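Long-range contacts in collagen adhesin protein (Enterococcus faecalis, PDB 2Z1P), which probably binds collagen at the bacterial surface by the Collagen Hug mechanism, through a piece holding a bacterial Ig domain and a collagen-binding domain: residues A[170-175]-A[260-265]; A[182-187]-A[281-286]; A[271-276]-A[297-302]. All coordinates share one frame; numbering follows the deposited sequence.

In the fold
From the N terminus, the chain lays down 170-175 and then 182-187, and returns much later to meet each. Interaction 1 closes an 84-residue excursion by joining strand 172-179 to strand 254-263 in one five-stranded sheet. Interaction 2 ties 182-187 to the loop 281-286, so it crosses interaction 1. Interaction 3 follows interaction 1 in series and closes the hairpin of strands 272-281 and 289-298 in the second sheet; it also crosses interaction 2. Interactions 1 and 3 meet where W175 and I263 pack on V297 and F273, joining sheet to sheet. Interaction 2 is remote, its centre about 33 Å from either of theirs.

Interaction 1: residues A[170-175]-A[260-265]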
ATOM      1  N   SER A 170      -6.725   3.598  -4.754  1.00 58.76           N
ATOM      2  CA  SER A 170      -7.407   4.599  -3.935  1.00 58.76           C
ATOM      3  C   SER A 170      -6.433   5.688  -3.550  1.00 58.76           C
ATOM      4  O   SER A 170      -6.832   6.818  -3.286  1.00 58.76           O
ATOM      5  CB  SER A 170      -7.938   3.977  -2.633  1.00 56.23           C
ATOM      6  OG  SER A 170      -8.891   2.957  -2.861  1.00 56.23           O
ATOM      7  N   ASN A 171      -5.154   5.328  -3.502  1.00 46.85           N
ATOM      8  CA  ASN A 171      -4.103   6.253  -3.109  1.00 46.85           C
ATOM      9  C   ASN A 171      -4.285   6.534  -1.621  1.00 46.85           C
ATOM     10  O   ASN A 171      -4.140   7.661  -1.157  1.00 46.85           O
ATOM     11  CB  ASN A 171      -4.197   7.534  -3.938  1.00 54.50           C
ATOM     12  CG  ASN A 171      -3.942   7.281  -5.417  1.00 54.50           C
ATOM     13  OD1 ASN A 171      -4.457   7.988  -6.289  1.00 54.50           O
ATOM     14  ND2 ASN A 171      -3.133   6.270  -5.704  1.00 54.50           N
ATOM     15  N   GLN A 172      -4.611   5.473  -0.887  1.00 50.70           N
ATOM     16  CA  GLN A 172      -4.825   5.548   0.548  1.00 50.70           C
ATOM     17  C   GLN A 172      -4.027   4.458   1.214  1.00 50.70           C
ATOM     18  O   GLN A 172      -3.486   3.579   0.552  1.00 50.70           O
ATOM     19  CB  GLN A 172      -6.286   5.301   0.896  1.00 70.67           C
ATOM     20  CG  GLN A 172      -7.278   6.227   0.247  1.00 70.67           C
ATOM     21  CD  GLN A 172      -8.710   5.829   0.572  1.00 70.67           C
ATOM     22  OE1 GLN A 172      -9.148   4.719   0.250  1.00 70.67           O
ATOM     23  NE2 GLN A 172      -9.445   6.731   1.214  1.00 70.67           N
ATOM     24  N   VAL A 173      -3.976   4.521   2.537  1.00 54.85           N
ATOM     25  CA  VAL A 173      -3.291   3.518   3.334  1.00 54.85           C
ATOM     26  C   VAL A 173      -4.307   2.962   4.328  1.00 54.85           C
ATOM     27  O   VAL A 173      -4.961   3.725   5.030  1.00 54.85           O
ATOM     28  CB  VAL A 173      -2.119   4.119   4.121  1.00 42.91           C
ATOM     29  CG1 VAL A 173      -1.447   3.023   4.938  1.00 42.91           C
ATOM     30  CG2 VAL A 173      -1.125   4.784   3.163  1.00 42.91           C
ATOM     31  N   ARG A 174      -4.459   1.639   4.365  1.00 43.00           N
ATOM     32  CA  ARG A 174      -5.390   0.992   5.288  1.00 43.00           C
ATOM     33  C   ARG A 174      -4.607   0.591   6.523  1.00 43.00           C
ATOM     34  O   ARG A 174      -3.533  -0.001   6.425  1.00 43.00           O
ATOM     35  CB  ARG A 174      -6.004  -0.255   4.661  1.00 54.36           C
ATOM     36  CG  ARG A 174      -6.414  -0.065   3.224  1.00 54.36           C
ATOM     37  CD  ARG A 174      -7.229  -1.245   2.706  1.00 54.36           C
ATOM     38  NE  ARG A 174      -6.548  -2.530   2.849  1.00 54.36           N
ATOM     39  CZ  ARG A 174      -7.116  -3.701   2.579  1.00 54.36           C
ATOM     40  NH1 ARG A 174      -8.374  -3.741   2.150  1.00 54.36           N
ATOM     41  NH2 ARG A 174      -6.443  -4.835   2.755  1.00 54.36           N
ATOM     42  N   TRP A 175      -5.141   0.932   7.687  1.00 39.62           N
ATOM     43  CA  TRP A 175      -4.497   0.605   8.951  1.00 39.62           C
ATOM     44  C   TRP A 175      -5.430  -0.222   9.821  1.00 39.62           C
ATOM     45  O   TRP A 175      -6.647  -0.019   9.828  1.00 39.62           O
ATOM     46  CB  TRP A 175      -4.114   1.869   9.704  1.00 41.28           C
ATOM     47  CG  TRP A 175      -2.999   2.637   9.112  1.00 41.28           C
ATOM     48  CD1 TRP A 175      -3.073   3.876   8.545  1.00 41.28           C
ATOM     49  CD2 TRP A 175      -1.617   2.273   9.108  1.00 41.28           C
ATOM     50  NE1 TRP A 175      -1.817   4.314   8.201  1.00 41.28           N
ATOM     51  CE2 TRP A 175      -0.898   3.349   8.540  1.00 41.28           C
ATOM     52  CE3 TRP A 175      -0.905   1.148   9.543  1.00 41.28           C
ATOM     53  CZ2 TRP A 175       0.491   3.333   8.382  1.00 41.28           C
ATOM     54  CZ3 TRP A 175       0.482   1.133   9.388  1.00 41.28           C
ATOM     55  CH2 TRP A 175       1.162   2.223   8.818  1.00 41.28           C
ATOM     56  N   THR A 260      -8.692   4.365   7.383  1.00 45.48           N
ATOM     57  CA  THR A 260      -7.786   4.698   6.284  1.00 45.48           C
ATOM     58  C   THR A 260      -7.206   6.114   6.289  1.00 45.48           C
ATOM     59  O   THR A 260      -7.724   7.028   6.930  1.00 45.48           O
ATOM     60  CB  THR A 260      -8.478   4.508   4.927  1.00 36.39           C
ATOM     61  OG1 THR A 260      -9.716   5.222   4.926  1.00 36.39           O
ATOM     62  CG2 THR A 260      -8.751   3.051   4.658  1.00 36.39           C
ATOM     63  N   SER A 261      -6.113   6.265   5.554  1.00 46.06           N
ATOM     64  CA  SER A 261      -5.432   7.533   5.393  1.00 46.06           C
ATOM     65  C   SER A 261      -5.141   7.674   3.917  1.00 46.06           C
ATOM     66  O   SER A 261      -4.882   6.690   3.225  1.00 46.06           O
ATOM     67  CB  SER A 261      -4.120   7.550   6.160  1.00 49.01           C
ATOM     68  OG  SER A 261      -4.380   7.520   7.544  1.00 49.01           O
ATOM     69  N   THR A 262      -5.186   8.908   3.441  1.00 58.85           N
ATOM     70  CA  THR A 262      -4.937   9.192   2.041  1.00 58.85           C
ATOM     71  C   THR A 262      -3.522   9.713   1.845  1.00 58.85           C
ATOM     72  O   THR A 262      -3.027  10.518   2.638  1.00 58.85           O
ATOM     73  CB  THR A 262      -5.962  10.218   1.515  1.00 51.91           C
ATOM     74  OG1 THR A 262      -6.263  11.170   2.547  1.00 51.91           O
ATOM     75  CG2 THR A 262      -7.248   9.516   1.088  1.00 51.91           C
ATOM     76  N   ILE A 263      -2.870   9.229   0.795  1.00 60.77           N
ATOM     77  CA  ILE A 263      -1.502   9.627   0.480  1.00 60.77           C
ATOM     78  C   ILE A 263      -1.446  11.023  -0.161  1.00 60.77           C
ATOM     79  O   ILE A 263      -2.101  11.271  -1.177  1.00 60.77           O
ATOM     80  CB  ILE A 263      -0.859   8.596  -0.466  1.00 49.91           C
ATOM     81  CG1 ILE A 263      -0.922   7.193   0.162  1.00 49.91           C
ATOM     82  CG2 ILE A 263       0.570   8.981  -0.738  1.00 49.91           C
ATOM     83  CD1 ILE A 263      -0.363   6.092  -0.715  1.00 49.91           C
ATOM     84  N   THR A 264      -0.673  11.935   0.425  1.00 62.26           N
ATOM     85  CA  THR A 264      -0.581  13.289  -0.116  1.00 62.26           C
ATOM     86  C   THR A 264       0.460  13.381  -1.220  1.00 62.26           C
ATOM     87  O   THR A 264       1.161  12.406  -1.502  1.00 62.26           O
ATOM     88  CB  THR A 264      -0.208  14.311   0.973  1.00 41.19           C
ATOM     89  OG1 THR A 264       1.047  13.950   1.542  1.00 41.19           O
ATOM     90  CG2 THR A 264      -1.229  14.326   2.075  1.00 41.19           C
ATOM     91  N   GLU A 265       0.555  14.561  -1.830  1.00 50.93           N
ATOM     92  CA  GLU A 265       1.509  14.806  -2.895  1.00 50.93           C
ATOM     93  C   GLU A 265       2.894  14.486  -2.344  1.00 50.93           C
ATOM     94  O   GLU A 265       3.642  13.716  -2.938  1.00 50.93           O
ATOM     95  CB  GLU A 265       1.409  16.273  -3.359  1.00 89.78           C
ATOM     96  CG  GLU A 265       2.700  16.873  -3.907  1.00 89.78           C
ATOM     97  CD  GLU A 265       3.050  16.373  -5.296  1.00 89.78           C
ATOM     98  OE1 GLU A 265       4.243  16.459  -5.661  1.00 89.78           O
ATOM     99  OE2 GLU A 265       2.140  15.911  -6.022  1.00 89.78           O
TER
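Q172, V173 and R174 face T262, S261 and T260 in turn along two neighbouring antiparallel strands of a five-stranded sheet, part of the beta-sandwich of the collagen-binding domain. I263 N donates to N171 O over 2.8 Å, and S261 N donates to V173 O over 2.8 Å, both bonds coming from the 260-265 strand.

Q172 illustrates how a side chain can lie beside its cross-strand neighbour. Its CB lies over the S261 carbonyl. Next, CG, which sits anti to the carbonyl carbon (chi1 -57°), comes 3.4 Å from T262 CG2, and the two side chains lie alongside each other, pointing the same way. CD passes the same methyl more loosely. At the tip, NE2 is 3.5 Å from T262 CG2 and only loosely near T260 OG1, a hydroxyl already bonded to N203.

On the other face V173 and S261 are buried. The V173 and I263 side chains cross at about a right angle, with V173 CG2 3.9 Å from I263 CG1. The hydroxyl of S261 bonds Q196, and the indole nitrogen of W175 bonds Q200. S261 OG also lies in the plane of the indole, at its edge, 4.0 Å from W175 CD1.

Interaction 2: residues A[182-187]-A[281-286]; sequences NKSDVT and YQLNNQ
T187 and Q282 bring their backbones together where the touching parts of two loops of the collagen-binding domain run at 93° to each other, T187 N donating to Q282 O over 3.0 Å in a nearly straight bond (165°) that approaches from above the carbonyl plane rather than along a lone pair. Beyond Q282 the chain enters a type II beta turn from L283 to Q286, and T187 fits against its start. The two branches of T187 divide the work: CG2, anti to the carbonyl carbon, reaches the turn backbone, 3.3 Å from L283 O, while OG1 lies 3.4 Å from Q282 CG, against the aliphatic part of that chain.

L283 carries the apolar share through a single methyl. Its CD2 presses against D185 O, touches V186 CG1 at 3.7 Å and reaches S184 CB at 4.0 Å. D185 and N284 pass each other more loosely, their carboxylate and amide planes 27° apart. The carboxylate's main partner is R251, to which D185 OD2 forms a salt bridge, beside a weak bond from V186 N to the same oxygen.

The contact lies at the surface and links a sheet-to-sheet connection with a hairpin turn. Residues 182-187 lead from strand 172-179 of one sheet to strand 190-196 of the other, while 281-286 turns between strands 272-281 and 289-298; L283 also touches F159.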
ATOM      1  N   ASN A 182      -7.250 -12.395  21.585  1.00 39.08           N
ATOM      2  CA  ASN A 182      -7.281 -13.593  22.426  1.00 39.08           C
ATOM      3  C   ASN A 182      -8.473 -13.555  23.382  1.00 39.08           C
ATOM      4  O   ASN A 182      -8.767 -14.540  24.061  1.00 39.08           O
ATOM      5  CB  ASN A 182      -6.001 -13.693  23.260  1.00 48.78           C
ATOM      6  CG  ASN A 182      -4.793 -14.097  22.443  1.00 48.78           C
ATOM      7  OD1 ASN A 182      -3.656 -13.868  22.851  1.00 48.78           O
ATOM      8  ND2 ASN A 182      -5.030 -14.714  21.295  1.00 48.78           N
ATOM      9  N   LYS A 183      -9.135 -12.402  23.448  1.00 54.51           N
ATOM     10  CA  LYS A 183     -10.298 -12.207  24.313  1.00 54.51           C
ATOM     11  C   LYS A 183     -10.011 -12.488  25.786  1.00 54.51           C
ATOM     12  O   LYS A 183     -10.696 -13.283  26.428  1.00 54.51           O
ATOM     13  CB  LYS A 183     -11.456 -13.078  23.821  1.00 60.01           C
ATOM     14  CG  LYS A 183     -11.853 -12.743  22.400  1.00 60.01           C
ATOM     15  CD  LYS A 183     -12.839 -13.727  21.826  1.00 60.01           C
ATOM     16  CE  LYS A 183     -13.030 -13.463  20.344  1.00 60.01           C
ATOM     17  NZ  LYS A 183     -13.868 -14.519  19.722  1.00 60.01           N
ATOM     18  N   SER A 184      -8.993 -11.820  26.317  1.00 41.92           N
ATOM     19  CA  SER A 184      -8.621 -11.991  27.712  1.00 41.92           C
ATOM     20  C   SER A 184      -9.495 -11.061  28.488  1.00 41.92           C
ATOM     21  O   SER A 184     -10.253 -10.276  27.933  1.00 41.92           O
ATOM     22  CB  SER A 184      -7.178 -11.561  27.980  1.00 57.68           C
ATOM     23  OG  SER A 184      -6.367 -11.702  26.834  1.00 57.68           O
ATOM     24  N   ASP A 185      -9.373 -11.148  29.793  1.00 42.77           N
ATOM     25  CA  ASP A 185     -10.124 -10.272  30.643  1.00 42.77           C
ATOM     26  C   ASP A 185      -9.180  -9.071  30.743  1.00 42.77           C
ATOM     27  O   ASP A 185      -7.973  -9.216  30.552  1.00 42.77           O
ATOM     28  CB  ASP A 185     -10.320 -10.943  32.010  1.00 57.58           C
ATOM     29  CG  ASP A 185     -11.307 -10.203  32.902  1.00 57.58           C
ATOM     30  OD1 ASP A 185     -11.435 -10.601  34.080  1.00 57.58           O
ATOM     31  OD2 ASP A 185     -11.955  -9.237  32.437  1.00 57.58           O
ATOM     32  N   VAL A 186      -9.741  -7.892  30.976  1.00 47.72           N
ATOM     33  CA  VAL A 186      -8.968  -6.677  31.162  1.00 47.72           C
ATOM     34  C   VAL A 186      -9.480  -6.116  32.474  1.00 47.72           C
ATOM     35  O   VAL A 186     -10.674  -6.208  32.784  1.00 47.72           O
ATOM     36  CB  VAL A 186      -9.178  -5.632  30.035  1.00 46.39           C
ATOM     37  CG1 VAL A 186      -8.522  -6.111  28.773  1.00 46.39           C
ATOM     38  CG2 VAL A 186     -10.652  -5.383  29.799  1.00 46.39           C
ATOM     39  N   THR A 187      -8.576  -5.557  33.265  1.00 51.13           N
ATOM     40  CA  THR A 187      -8.950  -5.013  34.560  1.00 51.13           C
ATOM     41  C   THR A 187      -8.965  -3.511  34.525  1.00 51.13           C
ATOM     42  O   THR A 187      -9.392  -2.879  35.506  1.00 51.13           O
ATOM     43  CB  THR A 187      -7.964  -5.463  35.661  1.00 62.75           C
ATOM     44  OG1 THR A 187      -6.755  -4.691  35.569  1.00 62.75           O
ATOM     45  CG2 THR A 187      -7.615  -6.931  35.488  1.00 62.75           C
ATOM     46  N   TYR A 281      -2.518  -0.886  28.977  1.00 33.89           N
ATOM     47  CA  TYR A 281      -3.585  -1.833  29.271  1.00 33.89           C
ATOM     48  C   TYR A 281      -3.160  -2.715  30.429  1.00 33.89           C
ATOM     49  O   TYR A 281      -1.977  -2.827  30.728  1.00 33.89           O
ATOM     50  CB  TYR A 281      -3.881  -2.690  28.036  1.00 42.32           C
ATOM     51  CG  TYR A 281      -2.767  -3.635  27.614  1.00 42.32           C
ATOM     52  CD1 TYR A 281      -2.566  -4.849  28.264  1.00 42.32           C
ATOM     53  CD2 TYR A 281      -1.934  -3.327  26.533  1.00 42.32           C
ATOM     54  CE1 TYR A 281      -1.566  -5.746  27.845  1.00 42.32           C
ATOM     55  CE2 TYR A 281      -0.927  -4.216  26.111  1.00 42.32           C
ATOM     56  CZ  TYR A 281      -0.754  -5.422  26.772  1.00 42.32           C
ATOM     57  OH  TYR A 281       0.220  -6.300  26.352  1.00 42.32           O
ATOM     58  N   GLN A 282      -4.125  -3.344  31.081  1.00 38.68           N
ATOM     59  CA  GLN A 282      -3.820  -4.214  32.213  1.00 38.68           C
ATOM     60  C   GLN A 282      -4.699  -5.454  32.146  1.00 38.68           C
ATOM     61  O   GLN A 282      -5.892  -5.355  31.873  1.00 38.68           O
ATOM     62  CB  GLN A 282      -4.072  -3.459  33.511  1.00 57.57           C
ATOM     63  CG  GLN A 282      -3.461  -4.104  34.733  1.00 57.57           C
ATOM     64  CD  GLN A 282      -3.485  -3.179  35.929  1.00 57.57           C
ATOM     65  OE1 GLN A 282      -3.013  -3.525  37.005  1.00 57.57           O
ATOM     66  NE2 GLN A 282      -4.036  -1.990  35.743  1.00 57.57           N
ATOM     67  N   LEU A 283      -4.119  -6.622  32.387  1.00 48.19           N
ATOM     68  CA  LEU A 283      -4.897  -7.847  32.319  1.00 48.19           C
ATOM     69  C   LEU A 283      -5.146  -8.469  33.676  1.00 48.19           C
ATOM     70  O   LEU A 283      -4.597  -8.035  34.690  1.00 48.19           O
ATOM     71  CB  LEU A 283      -4.211  -8.864  31.412  1.00 37.03           C
ATOM     72  CG  LEU A 283      -4.067  -8.457  29.942  1.00 37.03           C
ATOM     73  CD1 LEU A 283      -3.339  -9.570  29.168  1.00 37.03           C
ATOM     74  CD2 LEU A 283      -5.452  -8.167  29.342  1.00 37.03           C
ATOM     75  N   ASN A 284      -5.977  -9.503  33.691  1.00 62.22           N
ATOM     76  CA  ASN A 284      -6.309 -10.168  34.935  1.00 62.22           C
ATOM     77  C   ASN A 284      -5.063 -10.552  35.721  1.00 62.22           C
ATOM     78  O   ASN A 284      -4.143 -11.175  35.190  1.00 62.22           O
ATOM     79  CB  ASN A 284      -7.156 -11.410  34.663  1.00 93.87           C
ATOM     80  CG  ASN A 284      -7.896 -11.884  35.899  1.00 93.87           C
ATOM     81  OD1 ASN A 284      -8.616 -11.113  36.536  1.00 93.87           O
ATOM     82  ND2 ASN A 284      -7.722 -13.153  36.248  1.00 93.87           N
ATOM     83  N   ASN A 285      -5.041 -10.158  36.991  1.00 75.32           N
ATOM     84  CA  ASN A 285      -3.939 -10.458  37.898  1.00 75.32           C
ATOM     85  C   ASN A 285      -2.555 -10.066  37.390  1.00 75.32           C
ATOM     86  O   ASN A 285      -1.611 -10.847  37.507  1.00 75.32           O
ATOM     87  CB  ASN A 285      -3.924 -11.959  38.260  1.00 87.09           C
ATOM     88  CG  ASN A 285      -5.101 -12.376  39.138  1.00 87.09           C
ATOM     89  OD1 ASN A 285      -5.372 -11.761  40.173  1.00 87.09           O
ATOM     90  ND2 ASN A 285      -5.796 -13.434  38.732  1.00 87.09           N
ATOM     91  N   GLN A 286      -2.410  -8.874  36.825  1.00 70.45           N
ATOM     92  CA  GLN A 286      -1.087  -8.470  36.360  1.00 70.45           C
ATOM     93  C   GLN A 286      -0.863  -6.979  36.491  1.00 70.45           C
ATOM     94  O   GLN A 286      -1.818  -6.221  36.679  1.00 70.45           O
ATOM     95  CB  GLN A 286      -0.878  -8.882  34.909  1.00 83.73           C
ATOM     96  CG  GLN A 286      -1.160 -10.333  34.648  1.00 83.73           C
ATOM     97  CD  GLN A 286      -0.337 -10.865  33.506  1.00 83.73           C
ATOM     98  OE1 GLN A 286      -0.633 -11.931  32.958  1.00 83.73           O
ATOM     99  NE2 GLN A 286       0.717 -10.134  33.145  1.00 83.73           N
TER

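Interaction 3: residues A[271-276]-A[297-302]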
ATOM      1  N   ALA A 271       9.371   6.317   0.648  1.00 51.86           N
ATOM      2  CA  ALA A 271       9.674   4.899   0.498  1.00 51.86           C
ATOM      3  C   ALA A 271       8.638   4.092   1.250  1.00 51.86           C
ATOM      4  O   ALA A 271       8.154   3.072   0.764  1.00 51.86           O
ATOM      5  CB  ALA A 271      11.051   4.597   1.059  1.00 54.86           C
ATOM      6  N   THR A 272       8.302   4.575   2.444  1.00 70.45           N
ATOM      7  CA  THR A 272       7.347   3.907   3.320  1.00 70.45           C
ATOM      8  C   THR A 272       6.374   4.868   4.002  1.00 70.45           C
ATOM      9  O   THR A 272       6.589   6.073   4.049  1.00 70.45           O
ATOM     10  CB  THR A 272       8.095   3.122   4.440  1.00 52.74           C
ATOM     11  OG1 THR A 272       8.831   4.042   5.263  1.00 52.74           O
ATOM     12  CG2 THR A 272       9.074   2.114   3.839  1.00 52.74           C
ATOM     13  N   PHE A 273       5.296   4.311   4.526  1.00 48.44           N
ATOM     14  CA  PHE A 273       4.302   5.081   5.258  1.00 48.44           C
ATOM     15  C   PHE A 273       4.318   4.466   6.653  1.00 48.44           C
ATOM     16  O   PHE A 273       4.438   3.250   6.790  1.00 48.44           O
ATOM     17  CB  PHE A 273       2.920   4.925   4.625  1.00 53.15           C
ATOM     18  CG  PHE A 273       2.840   5.453   3.226  1.00 53.15           C
ATOM     19  CD1 PHE A 273       2.495   4.618   2.166  1.00 53.15           C
ATOM     20  CD2 PHE A 273       3.131   6.786   2.959  1.00 53.15           C
ATOM     21  CE1 PHE A 273       2.441   5.100   0.854  1.00 53.15           C
ATOM     22  CE2 PHE A 273       3.081   7.276   1.654  1.00 53.15           C
ATOM     23  CZ  PHE A 273       2.735   6.427   0.599  1.00 53.15           C
ATOM     24  N   GLU A 274       4.202   5.288   7.689  1.00 41.82           N
ATOM     25  CA  GLU A 274       4.245   4.753   9.039  1.00 41.82           C
ATOM     26  C   GLU A 274       3.170   5.221  10.008  1.00 41.82           C
ATOM     27  O   GLU A 274       2.480   6.216   9.786  1.00 41.82           O
ATOM     28  CB  GLU A 274       5.608   5.051   9.627  1.00 70.45           C
ATOM     29  CG  GLU A 274       6.705   4.657   8.698  1.00 70.45           C
ATOM     30  CD  GLU A 274       8.035   5.142   9.160  1.00 70.45           C
ATOM     31  OE1 GLU A 274       9.040   4.761   8.537  1.00 70.45           O
ATOM     32  OE2 GLU A 274       8.082   5.910  10.141  1.00 70.45           O
ATOM     33  N   ASN A 275       3.020   4.468  11.087  1.00 51.55           N
ATOM     34  CA  ASN A 275       2.073   4.823  12.121  1.00 51.55           C
ATOM     35  C   ASN A 275       2.581   4.239  13.431  1.00 51.55           C
ATOM     36  O   ASN A 275       2.877   3.058  13.522  1.00 51.55           O
ATOM     37  CB  ASN A 275       0.676   4.318  11.777  1.00 44.26           C
ATOM     38  CG  ASN A 275      -0.397   4.950  12.647  1.00 44.26           C
ATOM     39  OD1 ASN A 275      -1.567   4.986  12.285  1.00 44.26           O
ATOM     40  ND2 ASN A 275       0.003   5.450  13.801  1.00 44.26           N
ATOM     41  N   SER A 276       2.715   5.094  14.434  1.00 40.75           N
ATOM     42  CA  SER A 276       3.219   4.675  15.723  1.00 40.75           C
ATOM     43  C   SER A 276       2.137   4.756  16.781  1.00 40.75           C
ATOM     44  O   SER A 276       1.211   5.564  16.676  1.00 40.75           O
ATOM     45  CB  SER A 276       4.388   5.562  16.099  1.00 51.61           C
ATOM     46  OG  SER A 276       5.301   5.593  15.022  1.00 51.61           O
ATOM     47  N   VAL A 297       4.499   0.318   6.060  1.00 47.90           N
ATOM     48  CA  VAL A 297       3.739  -0.129   4.900  1.00 47.90           C
ATOM     49  C   VAL A 297       4.585   0.306   3.716  1.00 47.90           C
ATOM     50  O   VAL A 297       4.764   1.500   3.489  1.00 47.90           O
ATOM     51  CB  VAL A 297       2.344   0.542   4.790  1.00 33.91           C
ATOM     52  CG1 VAL A 297       1.677   0.130   3.477  1.00 33.91           C
ATOM     53  CG2 VAL A 297       1.464   0.139   5.960  1.00 33.91           C
ATOM     54  N   LYS A 298       5.138  -0.654   2.983  1.00 49.01           N
ATOM     55  CA  LYS A 298       5.961  -0.318   1.827  1.00 49.01           C
ATOM     56  C   LYS A 298       5.152   0.427   0.772  1.00 49.01           C
ATOM     57  O   LYS A 298       4.017   0.065   0.459  1.00 49.01           O
ATOM     58  CB  LYS A 298       6.565  -1.578   1.207  1.00 79.83           C
ATOM     59  CG  LYS A 298       7.952  -1.936   1.715  1.00 79.83           C
ATOM     60  CD  LYS A 298       8.555  -3.083   0.887  1.00 79.83           C
ATOM     61  CE  LYS A 298       8.667  -2.738  -0.615  1.00 79.83           C
ATOM     62  NZ  LYS A 298       9.210  -3.859  -1.461  1.00 79.83           N
ATOM     63  N   ASN A 299       5.747   1.479   0.234  1.00 60.29           N
ATOM     64  CA  ASN A 299       5.095   2.267  -0.793  1.00 60.29           C
ATOM     65  C   ASN A 299       5.534   1.730  -2.155  1.00 60.29           C
ATOM     66  O   ASN A 299       6.644   1.211  -2.312  1.00 60.29           O
ATOM     67  CB  ASN A 299       5.482   3.751  -0.635  1.00 48.00           C
ATOM     68  CG  ASN A 299       4.727   4.675  -1.587  1.00 48.00           C
ATOM     69  OD1 ASN A 299       3.545   4.459  -1.904  1.00 48.00           O
ATOM     70  ND2 ASN A 299       5.405   5.728  -2.029  1.00 48.00           N
ATOM     71  N   VAL A 300       4.634   1.826  -3.124  1.00 58.98           N
ATOM     72  CA  VAL A 300       4.907   1.394  -4.486  1.00 58.98           C
ATOM     73  C   VAL A 300       5.268   2.654  -5.276  1.00 58.98           C
ATOM     74  O   VAL A 300       4.406   3.473  -5.599  1.00 58.98           O
ATOM     75  CB  VAL A 300       3.667   0.722  -5.122  1.00 56.63           C
ATOM     76  CG1 VAL A 300       3.861   0.582  -6.619  1.00 56.63           C
ATOM     77  CG2 VAL A 300       3.439  -0.645  -4.503  1.00 56.63           C
ATOM     78  N   PHE A 301       6.555   2.806  -5.562  1.00 51.93           N
ATOM     79  CA  PHE A 301       7.055   3.952  -6.290  1.00 51.93           C
ATOM     80  C   PHE A 301       6.445   4.201  -7.644  1.00 51.93           C
ATOM     81  O   PHE A 301       6.294   3.296  -8.459  1.00 51.93           O
ATOM     82  CB  PHE A 301       8.561   3.836  -6.439  1.00 74.87           C
ATOM     83  CG  PHE A 301       9.300   4.089  -5.170  1.00 74.87           C
ATOM     84  CD1 PHE A 301       9.166   5.313  -4.526  1.00 74.87           C
ATOM     85  CD2 PHE A 301      10.123   3.116  -4.611  1.00 74.87           C
ATOM     86  CE1 PHE A 301       9.834   5.576  -3.349  1.00 74.87           C
ATOM     87  CE2 PHE A 301      10.803   3.370  -3.423  1.00 74.87           C
ATOM     88  CZ  PHE A 301      10.656   4.608  -2.792  1.00 74.87           C
ATOM     89  N   VAL A 302       6.080   5.452  -7.873  1.00 60.48           N
ATOM     90  CA  VAL A 302       5.524   5.857  -9.159  1.00 60.48           C
ATOM     91  C   VAL A 302       6.352   7.089  -9.481  1.00 60.48           C
ATOM     92  O   VAL A 302       5.962   8.202  -9.151  1.00 60.48           O
ATOM     93  CB  VAL A 302       4.034   6.221  -9.054  1.00 54.49           C
ATOM     94  CG1 VAL A 302       3.186   4.959  -9.085  1.00 54.49           C
ATOM     95  CG2 VAL A 302       3.783   6.992  -7.750  1.00 54.49           C
TER
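Backbone bonds between A271, F273 and their partners V297 and N299 define the open end of the antiparallel hairpin made by strands 272-281 and 289-298. F273 N donates to V297 O over 3.0 Å, and the return bond from V297 N to F273 O is weak. Two residues on, N299 N donates to A271 O over 2.9 Å, extending the pairing past the non-hydrogen-bonded pair T272 and K298.

Apolar packing comes next. F273 and V297 stand on the same face of the sheet, where F273 also touches V173, and both reach L166, in the interior between the two sheets. On the outer margin, the ring of F301 brings CZ to 3.4 Å from A271 CA, approaching obliquely, with A271 CB a little farther off.

The polar group is N299. Its CG sits anti to the backbone N (chi1 -174°), which brings the amide obliquely up to the F273 ring with the two planes 58° apart. N299 OD1 comes 3.0 Å from F273 CE1 and 3.3 Å from F273 CZ, while ND2 donates to the carbonyls of Q270 and Q268. Farther along, V300 packs on M35 and S37 of strand 35-43, carrying the chain toward the sheets of the N-terminal part.

Two carbonyl acceptors grip the amide nitrogen of the buried N299, which should limit rotation of the side chain and supports the placing of nitrogen at ND2, with OD1 left packed against the ring carbons of F273.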